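Local coordinates for DNA damage response protein Rtt109, putative (Neosartorya fumigata, PDB 5ZB9) that probably transfers the acetyl group of acetyl-CoA to lysine side chains of histone H3, a modification linked to DNA replication and the DNA damage response, at residues A[97-102]-A[436-442]; A[80-84]-A[406-410]; A[163-167]-A[216-220]; A[56-61]-A[71-77]; A[177-183]-A[200-205]. Residue numbers count along the deposited sequence, not the author numbering.

Interaction 1 (A[97-102]-A[436-442]); sequences TGYLHL and FNTKHKA
The loop after strand 86-96 turns at G98 (phi/psi 100/8°, where a CB would press on the preceding carbonyl O), passes Y99 and tightens into a short 3-10 turn through L102, with L102 N bonded to Y99 O at 3.0 Å. The facing segment is loop through T438, then enters helix 439-457. The closest CA pairs are T97 with F436 (6.9 Å) and Y99 with K439 (7.2 Å). Y99, in rotamer m with chi2 at -72°, carries its ring across to the helix start: its OH donates a very short hydrogen bond to F436 O (2.5 Å), while Y99 CE2 packs on A442 CB at 3.6 Å. This is a buried tyrosine tying a loop to the start of a helix. T438, in rotamer p, is the N-cap: its OG1 accepts from K441 N at 3.3 Å. L102, m and t at its two chi angles, lays CD1 3.6 Å from CD of K439, whose side chain stays t, t before turning p at chi3. T97 (p) brings CG2 to 4.2 Å from CD2 of F436 (m, chi2 90°), while its OG1 is hydrogen-bonded to I72 O. F436 also makes an edge-to-face pair with F148, and strand 71-82 borders both segments, its V71 touching Y99 and A442.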
# COMPACT_ATOMS: atom_id res chain seq x y z
N THR A 97 -0.39 16.76 8.10
CA THR A 97 -1.21 17.76 8.76
C THR A 97 -0.77 19.16 8.35
O THR A 97 -1.56 20.09 8.35
CB THR A 97 -1.15 17.62 10.28
OG1 THR A 97 0.21 17.65 10.71
CG2 THR A 97 -1.78 16.32 10.71
N GLY A 98 0.50 19.28 7.99
CA GLY A 98 1.04 20.55 7.57
C GLY A 98 1.82 21.24 8.66
O GLY A 98 2.23 22.39 8.50
N TYR A 99 2.04 20.54 9.78
CA TYR A 99 2.71 21.15 10.93
C TYR A 99 4.16 20.71 11.08
O TYR A 99 4.81 21.03 12.08
CB TYR A 99 1.92 20.85 12.21
CG TYR A 99 0.57 21.50 12.16
CD1 TYR A 99 0.44 22.88 12.29
CD2 TYR A 99 -0.58 20.75 11.92
CE1 TYR A 99 -0.80 23.49 12.22
CE2 TYR A 99 -1.82 21.36 11.84
CZ TYR A 99 -1.92 22.73 11.99
OH TYR A 99 -3.15 23.33 11.91
N LEU A 100 4.67 20.01 10.08
CA LEU A 100 6.06 19.56 10.09
C LEU A 100 7.03 20.73 10.20
O LEU A 100 8.14 20.58 10.72
CB LEU A 100 6.36 18.74 8.84
CG LEU A 100 7.79 18.27 8.63
CD1 LEU A 100 8.28 17.46 9.83
CD2 LEU A 100 7.91 17.46 7.34
N HIS A 101 6.61 21.91 9.72
CA HIS A 101 7.47 23.09 9.75
C HIS A 101 7.81 23.55 11.17
O HIS A 101 8.81 24.24 11.38
CB HIS A 101 6.83 24.24 8.97
CG HIS A 101 5.59 24.78 9.60
ND1 HIS A 101 4.34 24.24 9.38
CD2 HIS A 101 5.40 25.84 10.43
CE1 HIS A 101 3.44 24.92 10.07
NE2 HIS A 101 4.05 25.90 10.70
N LEU A 102 7.00 23.14 12.15
CA LEU A 102 7.26 23.48 13.55
C LEU A 102 8.43 22.69 14.13
O LEU A 102 8.75 22.82 15.31
CB LEU A 102 6.02 23.22 14.39
CG LEU A 102 4.77 24.00 13.97
CD1 LEU A 102 3.60 23.60 14.84
CD2 LEU A 102 5.04 25.49 14.05
N PHE A 436 -7.65 19.89 13.10
CA PHE A 436 -6.25 20.21 12.84
C PHE A 436 -6.09 21.52 12.07
O PHE A 436 -5.04 21.77 11.46
CB PHE A 436 -5.58 19.05 12.07
CG PHE A 436 -5.53 17.77 12.86
CD1 PHE A 436 -6.57 16.85 12.77
CD2 PHE A 436 -4.47 17.50 13.71
CE1 PHE A 436 -6.54 15.69 13.51
CE2 PHE A 436 -4.43 16.34 14.45
CZ PHE A 436 -5.47 15.43 14.35
N ASN A 437 -7.12 22.35 12.12
CA ASN A 437 -7.13 23.65 11.43
C ASN A 437 -6.01 24.60 11.84
O ASN A 437 -5.42 25.26 11.00
CB ASN A 437 -8.46 24.34 11.65
CG ASN A 437 -9.60 23.58 11.03
OD1 ASN A 437 -10.27 22.78 11.68
ND2 ASN A 437 -9.82 23.82 9.74
N THR A 438 -5.75 24.69 13.14
CA THR A 438 -4.71 25.58 13.64
C THR A 438 -3.70 24.80 14.48
O THR A 438 -3.98 23.68 14.92
CB THR A 438 -5.29 26.72 14.50
OG1 THR A 438 -5.73 26.19 15.75
CG2 THR A 438 -6.45 27.38 13.78
N LYS A 439 -2.54 25.41 14.70
CA LYS A 439 -1.51 24.80 15.53
C LYS A 439 -2.05 24.36 16.88
O LYS A 439 -1.85 23.21 17.30
CB LYS A 439 -0.34 25.77 15.72
CG LYS A 439 0.72 25.27 16.68
CD LYS A 439 1.94 26.17 16.68
CE LYS A 439 1.62 27.55 17.24
NZ LYS A 439 2.83 28.43 17.26
N HIS A 440 -2.76 25.26 17.55
CA HIS A 440 -3.24 24.98 18.90
C HIS A 440 -4.27 23.85 18.92
O HIS A 440 -4.24 23.00 19.81
CB HIS A 440 -3.83 26.24 19.54
CG HIS A 440 -2.80 27.30 19.81
ND1 HIS A 440 -3.14 28.57 20.22
CD2 HIS A 440 -1.45 27.28 19.71
CE1 HIS A 440 -2.04 29.29 20.38
NE2 HIS A 440 -1.00 28.53 20.07
N LYS A 441 -5.17 23.83 17.94
CA LYS A 441 -6.19 22.79 17.87
C LYS A 441 -5.59 21.42 17.53
O LYS A 441 -6.03 20.40 18.04
CB LYS A 441 -7.26 23.16 16.85
CG LYS A 441 -7.94 24.50 17.15
CD LYS A 441 -8.88 24.93 16.03
CE LYS A 441 -10.32 25.01 16.53
NZ LYS A 441 -10.76 23.72 17.15
N ALA A 442 -4.57 21.42 16.66
CA ALA A 442 -3.91 20.18 16.26
C ALA A 442 -3.11 19.58 17.42
O ALA A 442 -3.12 18.37 17.64
CB ALA A 442 -3.01 20.42 15.06

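Interaction 2 (A[80-84]-A[406-410]); sequences VYGTA and AFFWP
V80 begins the segment in extended conformation on strand 71-82. In rotamer t, it sets CG1 3.8 Å from CZ2 of W409, and its O lies at the edge of the indole, 3.3 Å from CH2. Y81 directs its CB away, and the contact passes through its backbone, C lying 3.9 Å from W409 CH2. G82 (-135/131°) passes beside the indole: G82 N is 3.4 Å from W409 CZ3, and an ideal CB built on G82 would clash with that same atom. Two aromatics from the irregular segment 406-410, which follows an unmodelled part of the chain, thus cover the end of a strand of the acetyltransferase sheet. W409 is t (chi2 -59°), and F407 is p (chi2 87°). CZ of F407 meets G82 O at 3.3 Å, at the ring edge. T83 turns its CB away but places its backbone C over a face of the F407 ring, 3.5 Å from CE2. A84 CA lies 6.4 Å from F407 CA, and A84 N comes within 3.8 Å of F407 CE2.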
# COMPACT_ATOMS: atom_id res chain seq x y z
N VAL A 80 -2.46 -5.38 5.49
CA VAL A 80 -1.74 -6.57 5.06
C VAL A 80 -2.72 -7.72 4.87
O VAL A 80 -3.37 -8.15 5.81
CB VAL A 80 -0.65 -6.99 6.07
CG1 VAL A 80 0.16 -8.16 5.53
CG2 VAL A 80 0.27 -5.82 6.40
N TYR A 81 -2.83 -8.19 3.63
CA TYR A 81 -3.67 -9.33 3.30
C TYR A 81 -2.82 -10.59 3.17
O TYR A 81 -1.68 -10.53 2.71
CB TYR A 81 -4.43 -9.11 2.00
CG TYR A 81 -5.35 -7.90 1.98
CD1 TYR A 81 -4.89 -6.66 1.56
CD2 TYR A 81 -6.68 -8.01 2.35
CE1 TYR A 81 -5.73 -5.57 1.53
CE2 TYR A 81 -7.52 -6.92 2.33
CZ TYR A 81 -7.04 -5.70 1.92
OH TYR A 81 -7.89 -4.62 1.90
N GLY A 82 -3.38 -11.72 3.56
CA GLY A 82 -2.71 -12.99 3.39
C GLY A 82 -3.62 -14.07 2.84
O GLY A 82 -4.74 -14.25 3.32
N THR A 83 -3.16 -14.75 1.81
CA THR A 83 -3.74 -16.02 1.37
C THR A 83 -2.65 -17.08 1.46
O THR A 83 -1.54 -16.81 1.91
CB THR A 83 -4.29 -15.97 -0.07
OG1 THR A 83 -3.22 -15.71 -0.99
CG2 THR A 83 -5.37 -14.90 -0.21
N ALA A 84 -2.96 -18.29 1.02
CA ALA A 84 -1.97 -19.35 1.06
C ALA A 84 -0.81 -19.03 0.13
O ALA A 84 0.32 -19.44 0.39
CB ALA A 84 -2.59 -20.67 0.71
N ALA A 406 -6.35 -22.80 7.90
CA ALA A 406 -5.74 -21.51 8.19
C ALA A 406 -4.23 -21.63 8.30
O ALA A 406 -3.71 -22.14 9.30
CB ALA A 406 -6.33 -20.92 9.47
N PHE A 407 -3.53 -21.17 7.26
CA PHE A 407 -2.06 -21.14 7.20
C PHE A 407 -1.43 -20.34 8.35
O PHE A 407 -2.14 -19.68 9.12
CB PHE A 407 -1.61 -20.55 5.86
CG PHE A 407 -2.22 -19.21 5.58
CD1 PHE A 407 -1.61 -18.05 6.04
CD2 PHE A 407 -3.42 -19.10 4.89
CE1 PHE A 407 -2.17 -16.80 5.81
CE2 PHE A 407 -3.99 -17.86 4.65
CZ PHE A 407 -3.36 -16.71 5.11
N PHE A 408 -0.10 -20.37 8.46
CA PHE A 408 0.58 -19.71 9.57
C PHE A 408 0.93 -18.24 9.27
O PHE A 408 1.64 -17.93 8.31
CB PHE A 408 1.86 -20.46 9.95
CG PHE A 408 2.59 -19.86 11.12
CD1 PHE A 408 1.99 -19.78 12.37
CD2 PHE A 408 3.88 -19.37 10.97
CE1 PHE A 408 2.66 -19.23 13.45
CE2 PHE A 408 4.56 -18.81 12.04
CZ PHE A 408 3.95 -18.74 13.28
N TRP A 409 0.42 -17.35 10.12
CA TRP A 409 0.65 -15.92 9.98
C TRP A 409 1.59 -15.43 11.09
O TRP A 409 1.15 -15.20 12.22
CB TRP A 409 -0.68 -15.17 10.02
CG TRP A 409 -0.59 -13.70 9.76
CD1 TRP A 409 0.14 -12.77 10.46
CD2 TRP A 409 -1.27 -12.98 8.73
NE1 TRP A 409 -0.05 -11.52 9.92
CE2 TRP A 409 -0.91 -11.62 8.86
CE3 TRP A 409 -2.16 -13.35 7.71
CZ2 TRP A 409 -1.40 -10.63 8.00
CZ3 TRP A 409 -2.65 -12.36 6.86
CH2 TRP A 409 -2.26 -11.02 7.01
N PRO A 410 2.87 -15.25 10.76
CA PRO A 410 3.88 -14.81 11.74
C PRO A 410 3.59 -13.41 12.29
O PRO A 410 3.35 -12.48 11.51
CB PRO A 410 5.19 -14.80 10.93
CG PRO A 410 4.90 -15.65 9.71
CD PRO A 410 3.45 -15.45 9.42

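Interaction 3 (A[163-167]-A[216-220]); sequences RGLIK and ETRGF
This is a helix-to-loop packing contact, built round one phenylalanine and closed by a salt bridge, between the N-terminal part of helix 162-177 and the turn that ends the short helix 214-218. Residues 163-167 are regular helix, with K167 N bonded to R163 O at 3.2 Å. The partner is only weakly helical at 216-218 and finishes with two bonds to the third residue back, G219 N to E216 O at 2.9 Å and F220 N to T217 O at 3.0 Å. The backbones come nearest at K167 and F220 (CA atoms 5.0 Å apart). F220, rotamer m with chi2 at -68°, lays its ring against three helix side chains: I166 (m, t) covers one face with CD1 and brings CG2 to 3.7 Å from F220 CD1, while K167 CG (3.9 Å from F220 CD1) and R163 CG (4.0 Å from F220 CE1) lie at the ring edge. L207 of strand 202-208 also touches F220, so the ring links helix 162-177 to the sheet. The same helix carries W168 and R171, residues that bind CoA in a structure of this protein. Further out, R163 (m, t, t) reaches E216 (t, t): NH1 to OE2 is 3.0 Å, with a weak second bond from R163 NH2 to E216 OE2 at 3.4 Å. Water 1 donates to both K167 O (3.0 Å) and F220 O (2.6 Å).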
# COMPACT_ATOMS: atom_id res chain seq x y z
N ARG A 163 -0.12 13.97 -10.72
CA ARG A 163 1.16 13.61 -11.32
C ARG A 163 2.28 13.64 -10.28
O ARG A 163 3.15 12.78 -10.29
CB ARG A 163 1.50 14.54 -12.49
CG ARG A 163 0.64 14.29 -13.72
CD ARG A 163 0.94 15.27 -14.84
NE ARG A 163 -0.06 15.17 -15.90
CZ ARG A 163 0.09 14.45 -17.01
NH1 ARG A 163 1.22 13.76 -17.21
NH2 ARG A 163 -0.88 14.41 -17.93
N GLY A 164 2.24 14.63 -9.39
CA GLY A 164 3.24 14.72 -8.34
C GLY A 164 3.16 13.57 -7.37
O GLY A 164 4.19 13.06 -6.90
N LEU A 165 1.94 13.14 -7.05
CA LEU A 165 1.74 12.03 -6.12
C LEU A 165 2.21 10.70 -6.70
O LEU A 165 2.82 9.89 -6.00
CB LEU A 165 0.27 11.92 -5.71
CG LEU A 165 -0.03 12.63 -4.40
CD1 LEU A 165 -1.52 12.67 -4.14
CD2 LEU A 165 0.71 11.95 -3.26
N ILE A 166 1.94 10.48 -7.98
CA ILE A 166 2.42 9.28 -8.65
C ILE A 166 3.96 9.22 -8.64
O ILE A 166 4.53 8.19 -8.31
CB ILE A 166 1.88 9.19 -10.09
CG1 ILE A 166 0.35 9.09 -10.07
CG2 ILE A 166 2.47 7.98 -10.82
CD1 ILE A 166 -0.31 9.37 -11.42
N LYS A 167 4.63 10.33 -8.96
CA LYS A 167 6.09 10.34 -8.91
C LYS A 167 6.59 10.14 -7.49
O LYS A 167 7.59 9.46 -7.26
CB LYS A 167 6.66 11.63 -9.48
CG LYS A 167 6.46 11.76 -10.97
CD LYS A 167 6.99 13.09 -11.49
CE LYS A 167 6.47 13.34 -12.91
NZ LYS A 167 7.01 14.59 -13.53
N GLU A 216 4.80 8.41 -22.06
CA GLU A 216 4.49 9.36 -21.00
C GLU A 216 4.56 8.69 -19.61
O GLU A 216 5.01 9.31 -18.64
CB GLU A 216 3.11 9.99 -21.23
CG GLU A 216 2.69 10.96 -20.14
CD GLU A 216 1.43 11.76 -20.48
OE1 GLU A 216 0.52 11.21 -21.14
OE2 GLU A 216 1.37 12.94 -20.08
N THR A 217 4.13 7.44 -19.51
CA THR A 217 4.16 6.71 -18.24
C THR A 217 5.58 6.57 -17.68
O THR A 217 5.77 6.57 -16.47
CB THR A 217 3.54 5.31 -18.39
OG1 THR A 217 2.19 5.43 -18.85
CG2 THR A 217 3.55 4.56 -17.08
N ARG A 218 6.58 6.45 -18.56
CA ARG A 218 7.97 6.37 -18.09
C ARG A 218 8.39 7.68 -17.43
O ARG A 218 9.35 7.72 -16.65
CB ARG A 218 8.92 6.03 -19.24
CG ARG A 218 8.73 4.62 -19.80
CD ARG A 218 9.67 4.34 -20.98
NE ARG A 218 11.07 4.24 -20.56
CZ ARG A 218 11.97 5.20 -20.74
NH1 ARG A 218 11.63 6.33 -21.35
NH2 ARG A 218 13.22 5.02 -20.33
N GLY A 219 7.66 8.76 -17.71
CA GLY A 219 7.92 10.02 -17.06
C GLY A 219 7.70 9.94 -15.55
O GLY A 219 8.21 10.77 -14.80
N PHE A 220 6.95 8.95 -15.10
CA PHE A 220 6.66 8.82 -13.68
C PHE A 220 7.74 8.01 -12.97
O PHE A 220 7.86 8.09 -11.74
CB PHE A 220 5.29 8.17 -13.46
CG PHE A 220 4.15 8.99 -13.98
CD1 PHE A 220 3.81 10.20 -13.39
CD2 PHE A 220 3.39 8.54 -15.06
CE1 PHE A 220 2.76 10.96 -13.88
CE2 PHE A 220 2.34 9.30 -15.55
CZ PHE A 220 2.02 10.51 -14.95
O HOH W 1 9.26 8.64 -9.57

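Interaction 4 (A[56-61]-A[71-77]); sequences FLAVSI and VIIFGIE
A buried antiparallel beta hairpin, interrupted by a classic beta bulge, pairs strand 50-61 with strand 71-82. The axes of 56-61 and 71-77 approach to 4.3 Å at 134°, a marked departure from strict antiparallelism. Hydrogen-bonded pairs are L57 with I76 (L57 N to I76 O 2.9 Å, I76 N to L57 O 3.0 Å), V59 with F74, and I61 with V71 (I61 N to V71 O 3.0 Å, V71 N to I61 O 2.8 Å). A58-G75 and S60-I72 are the non-hydrogen-bonded pairs between them, and F56-E77 is a third at the end of the ladder. At the bulge, I73 (-111/-16°) and F74 both face V59, whose O accepts from I73 N at 2.7 Å and F74 N at 3.3 Å, while V59 N donates to F74 O at 2.9 Å. The register therefore shifts by one. I61 CG1 packs on V71 CG1 (3.8 Å) and I73 CG2 (3.6 Å). F56 (t) brings CE1 to 4.1 Å from CA of G75, where a CB would be tight against the ring. The face of L57, V59, F74 and I76 is covered by helix 111-127, F74 lying near the CoA-binding A94 and L112; the face of F56, A58 and I72 meets helices 421-432 and 439-457.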
# COMPACT_ATOMS: atom_id res chain seq x y z
N PHE A 56 -1.54 1.03 11.45
CA PHE A 56 -1.56 2.48 11.35
C PHE A 56 -0.39 3.10 12.10
O PHE A 56 -0.14 2.79 13.26
CB PHE A 56 -2.88 3.04 11.88
CG PHE A 56 -2.95 4.53 11.83
CD1 PHE A 56 -3.13 5.18 10.63
CD2 PHE A 56 -2.82 5.28 12.98
CE1 PHE A 56 -3.19 6.56 10.57
CE2 PHE A 56 -2.87 6.65 12.94
CZ PHE A 56 -3.06 7.29 11.73
N LEU A 57 0.32 3.98 11.42
CA LEU A 57 1.44 4.68 12.03
C LEU A 57 1.16 6.16 12.07
O LEU A 57 0.96 6.79 11.03
CB LEU A 57 2.74 4.41 11.25
CG LEU A 57 3.94 5.28 11.64
CD1 LEU A 57 4.42 4.98 13.06
CD2 LEU A 57 5.09 5.12 10.64
N ALA A 58 1.13 6.72 13.28
CA ALA A 58 1.07 8.17 13.45
C ALA A 58 2.43 8.69 13.87
O ALA A 58 3.08 8.12 14.77
CB ALA A 58 0.00 8.55 14.46
N VAL A 59 2.87 9.75 13.23
CA VAL A 59 4.16 10.33 13.53
C VAL A 59 3.96 11.76 13.99
O VAL A 59 3.26 12.54 13.35
CB VAL A 59 5.11 10.29 12.32
CG1 VAL A 59 6.48 10.84 12.71
CG2 VAL A 59 5.23 8.86 11.79
N SER A 60 4.56 12.10 15.13
CA SER A 60 4.40 13.43 15.67
C SER A 60 5.75 14.03 16.03
O SER A 60 6.76 13.32 16.11
CB SER A 60 3.48 13.42 16.90
OG SER A 60 3.92 12.46 17.84
N ILE A 61 5.76 15.34 16.22
CA ILE A 61 6.92 16.05 16.69
C ILE A 61 6.56 16.87 17.91
O ILE A 61 5.39 17.19 18.13
CB ILE A 61 7.49 16.97 15.61
CG1 ILE A 61 6.41 17.95 15.15
CG2 ILE A 61 8.01 16.15 14.45
CD1 ILE A 61 6.92 19.02 14.23
N VAL A 71 2.62 17.41 18.22
CA VAL A 71 1.66 17.55 17.13
C VAL A 71 1.92 16.51 16.05
O VAL A 71 3.05 16.34 15.57
CB VAL A 71 1.66 18.98 16.53
CG1 VAL A 71 3.00 19.34 15.91
CG2 VAL A 71 0.53 19.12 15.52
N ILE A 72 0.87 15.79 15.68
CA ILE A 72 0.94 14.81 14.61
C ILE A 72 1.29 15.48 13.28
O ILE A 72 0.67 16.47 12.91
CB ILE A 72 -0.38 14.04 14.47
CG1 ILE A 72 -0.55 13.07 15.64
CG2 ILE A 72 -0.43 13.28 13.16
CD1 ILE A 72 -1.90 12.40 15.66
N ILE A 73 2.27 14.94 12.57
CA ILE A 73 2.64 15.50 11.28
C ILE A 73 2.29 14.58 10.11
O ILE A 73 2.26 15.02 8.96
CB ILE A 73 4.14 15.82 11.21
CG1 ILE A 73 4.95 14.54 11.40
CG2 ILE A 73 4.50 16.87 12.24
CD1 ILE A 73 6.37 14.65 10.91
N PHE A 74 2.04 13.31 10.39
CA PHE A 74 1.86 12.34 9.33
C PHE A 74 1.12 11.11 9.82
O PHE A 74 1.33 10.66 10.94
CB PHE A 74 3.21 11.95 8.74
CG PHE A 74 3.11 11.11 7.49
CD1 PHE A 74 2.61 11.65 6.31
CD2 PHE A 74 3.55 9.79 7.49
CE1 PHE A 74 2.52 10.88 5.15
CE2 PHE A 74 3.47 9.02 6.34
CZ PHE A 74 2.95 9.56 5.17
N GLY A 75 0.26 10.57 8.97
CA GLY A 75 -0.44 9.35 9.29
C GLY A 75 -0.49 8.43 8.08
O GLY A 75 -0.79 8.87 6.97
N ILE A 76 -0.18 7.15 8.29
CA ILE A 76 -0.25 6.21 7.18
C ILE A 76 -0.87 4.90 7.63
O ILE A 76 -0.45 4.30 8.62
CB ILE A 76 1.16 5.97 6.55
CG1 ILE A 76 1.08 4.92 5.46
CG2 ILE A 76 2.20 5.60 7.61
CD1 ILE A 76 2.35 4.83 4.66
N GLU A 77 -1.92 4.48 6.91
CA GLU A 77 -2.55 3.20 7.18
C GLU A 77 -2.15 2.20 6.12
O GLU A 77 -2.18 2.50 4.93
CB GLU A 77 -4.07 3.31 7.25
CG GLU A 77 -4.74 1.99 7.61
CD GLU A 77 -6.26 2.09 7.71
OE1 GLU A 77 -6.81 1.79 8.80
OE2 GLU A 77 -6.91 2.45 6.70

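Interaction 5 (A[177-183]-A[200-205]); sequences LREYEPE and KSSATA
A single backbone bridge, E181 with S202 (CA atoms 4.1 Å apart), fastens the coil after helix 162-177 to the start of strand 202-208; a type I turn, L177 to Y180, leads into it. K200, poorly ordered, sets CD 3.5 Å from E181 CG. S201 O accepts from E181 N at 2.8 Å, nearly straight at 176°, and S201 CB lies at the edge of the Y180 ring, 3.5 Å from CD2. S202, rotamer p, donates from OG to E183 OE2 (2.8 Å), an oxygen also hydrogen-bonded to N324 of strand 317-324. A203 N completes the bridge with E181 O at 3.1 Å, and A203 CB meets CB of Y180 (m) at 3.6 Å. T204 (m) donates OG1 to E183 OE1 at 2.6 Å, so the E183 carboxylate (chi1 m, chi2 t) accepts from two hydroxyls along the strand. Water 2 donates to T204 OG1 (2.9 Å) and accepts from E183 N (3.0 Å). At A205, CB rests 3.8 Å from CD2 of L177.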
# COMPACT_ATOMS: atom_id res chain seq x y z
N LEU A 177 12.34 -1.57 -3.72
CA LEU A 177 12.53 -2.34 -4.93
C LEU A 177 13.99 -2.75 -5.11
O LEU A 177 14.29 -3.89 -5.42
CB LEU A 177 12.05 -1.53 -6.15
CG LEU A 177 12.48 -1.94 -7.56
CD1 LEU A 177 11.89 -3.27 -8.00
CD2 LEU A 177 12.14 -0.85 -8.56
N ARG A 178 14.90 -1.80 -4.89
CA ARG A 178 16.29 -2.00 -5.25
C ARG A 178 17.14 -2.66 -4.17
O ARG A 178 18.35 -2.75 -4.30
CB ARG A 178 16.89 -0.66 -5.66
CG ARG A 178 16.28 -0.16 -6.95
CD ARG A 178 16.95 1.08 -7.45
NE ARG A 178 16.21 1.64 -8.58
CZ ARG A 178 16.35 1.22 -9.83
NH1 ARG A 178 17.21 0.25 -10.11
NH2 ARG A 178 15.64 1.79 -10.80
N GLU A 179 16.49 -3.13 -3.11
CA GLU A 179 17.15 -3.99 -2.14
C GLU A 179 17.12 -5.43 -2.63
O GLU A 179 17.76 -6.31 -2.06
CB GLU A 179 16.49 -3.88 -0.76
CG GLU A 179 17.01 -2.72 0.07
CD GLU A 179 18.53 -2.77 0.27
OE1 GLU A 179 19.26 -2.10 -0.51
OE2 GLU A 179 18.98 -3.48 1.20
N TYR A 180 16.36 -5.67 -3.70
CA TYR A 180 16.17 -7.00 -4.26
C TYR A 180 16.85 -7.14 -5.61
O TYR A 180 17.20 -6.14 -6.25
CB TYR A 180 14.69 -7.32 -4.39
CG TYR A 180 13.96 -7.32 -3.06
CD1 TYR A 180 13.32 -6.18 -2.60
CD2 TYR A 180 13.91 -8.47 -2.28
CE1 TYR A 180 12.66 -6.18 -1.39
CE2 TYR A 180 13.25 -8.47 -1.07
CZ TYR A 180 12.63 -7.33 -0.63
OH TYR A 180 11.97 -7.35 0.59
N GLU A 181 17.02 -8.37 -6.06
CA GLU A 181 17.72 -8.64 -7.31
C GLU A 181 16.86 -8.30 -8.53
O GLU A 181 15.64 -8.47 -8.50
CB GLU A 181 18.16 -10.10 -7.37
CG GLU A 181 19.26 -10.43 -6.38
CD GLU A 181 20.44 -9.49 -6.50
OE1 GLU A 181 21.11 -9.50 -7.56
OE2 GLU A 181 20.70 -8.73 -5.54
N PRO A 182 17.50 -7.82 -9.60
CA PRO A 182 16.81 -7.58 -10.87
C PRO A 182 16.22 -8.86 -11.44
O PRO A 182 16.67 -9.95 -11.10
CB PRO A 182 17.91 -7.03 -11.79
CG PRO A 182 18.92 -6.47 -10.86
CD PRO A 182 18.90 -7.36 -9.65
N GLU A 183 15.21 -8.72 -12.29
CA GLU A 183 14.60 -9.88 -12.94
C GLU A 183 14.63 -9.69 -14.46
O GLU A 183 14.81 -8.57 -14.96
CB GLU A 183 13.18 -10.09 -12.44
CG GLU A 183 13.09 -10.20 -10.92
CD GLU A 183 11.68 -10.45 -10.42
OE1 GLU A 183 10.76 -9.68 -10.80
OE2 GLU A 183 11.48 -11.41 -9.64
N LYS A 200 18.08 -16.11 -4.86
CA LYS A 200 18.08 -14.78 -4.25
C LYS A 200 16.69 -14.13 -4.29
O LYS A 200 15.86 -14.47 -5.13
CB LYS A 200 19.09 -13.88 -4.96
CG LYS A 200 19.06 -14.02 -6.48
CD LYS A 200 20.41 -13.67 -7.10
CE LYS A 200 21.55 -14.45 -6.44
NZ LYS A 200 21.35 -15.92 -6.51
N SER A 201 16.45 -13.21 -3.36
CA SER A 201 15.20 -12.46 -3.34
C SER A 201 15.20 -11.40 -4.44
O SER A 201 16.12 -10.57 -4.51
CB SER A 201 14.99 -11.81 -1.97
OG SER A 201 13.76 -12.23 -1.40
N SER A 202 14.19 -11.44 -5.30
CA SER A 202 14.15 -10.52 -6.44
C SER A 202 12.83 -9.77 -6.54
O SER A 202 11.84 -10.15 -5.91
CB SER A 202 14.42 -11.29 -7.74
OG SER A 202 13.47 -12.31 -7.93
N ALA A 203 12.81 -8.71 -7.35
CA ALA A 203 11.64 -7.85 -7.43
C ALA A 203 11.61 -6.96 -8.67
O ALA A 203 12.65 -6.58 -9.21
CB ALA A 203 11.55 -6.97 -6.19
N THR A 204 10.39 -6.64 -9.10
CA THR A 204 10.15 -5.67 -10.17
C THR A 204 8.98 -4.78 -9.74
O THR A 204 8.08 -5.23 -9.02
CB THR A 204 9.83 -6.37 -11.53
OG1 THR A 204 10.89 -7.28 -11.86
CG2 THR A 204 9.68 -5.35 -12.67
N ALA A 205 9.00 -3.52 -10.17
CA ALA A 205 7.91 -2.59 -9.89
C ALA A 205 7.08 -2.37 -11.15
O ALA A 205 7.63 -2.18 -12.24
CB ALA A 205 8.44 -1.27 -9.36
O HOH W 2 13.61 -6.24 -11.95

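In the fold
Interaction 4 is the buried core of the set, a ladder of backbone hydrogen bonds lined mainly with apolar side chains. The other four are partly buried. Interaction 1 touches it directly, through a probable hydrogen bond from T97 OG1 to I72 O and packing of L100 on I73. Interaction 2 uses the far end of the same strand 71-82, its centre about 27 Å from that of interaction 4, and relies on aromatic cover without polar bonds. Interactions 3 and 5 involve the start of helix 162-177 and its C-terminal end: one adds a salt bridge and a water to apolar packing, the other a beta bridge and hydrogen bonds from two hydroxyls to one carboxylate. Interactions 2, 4 and 5 all reach one sheet.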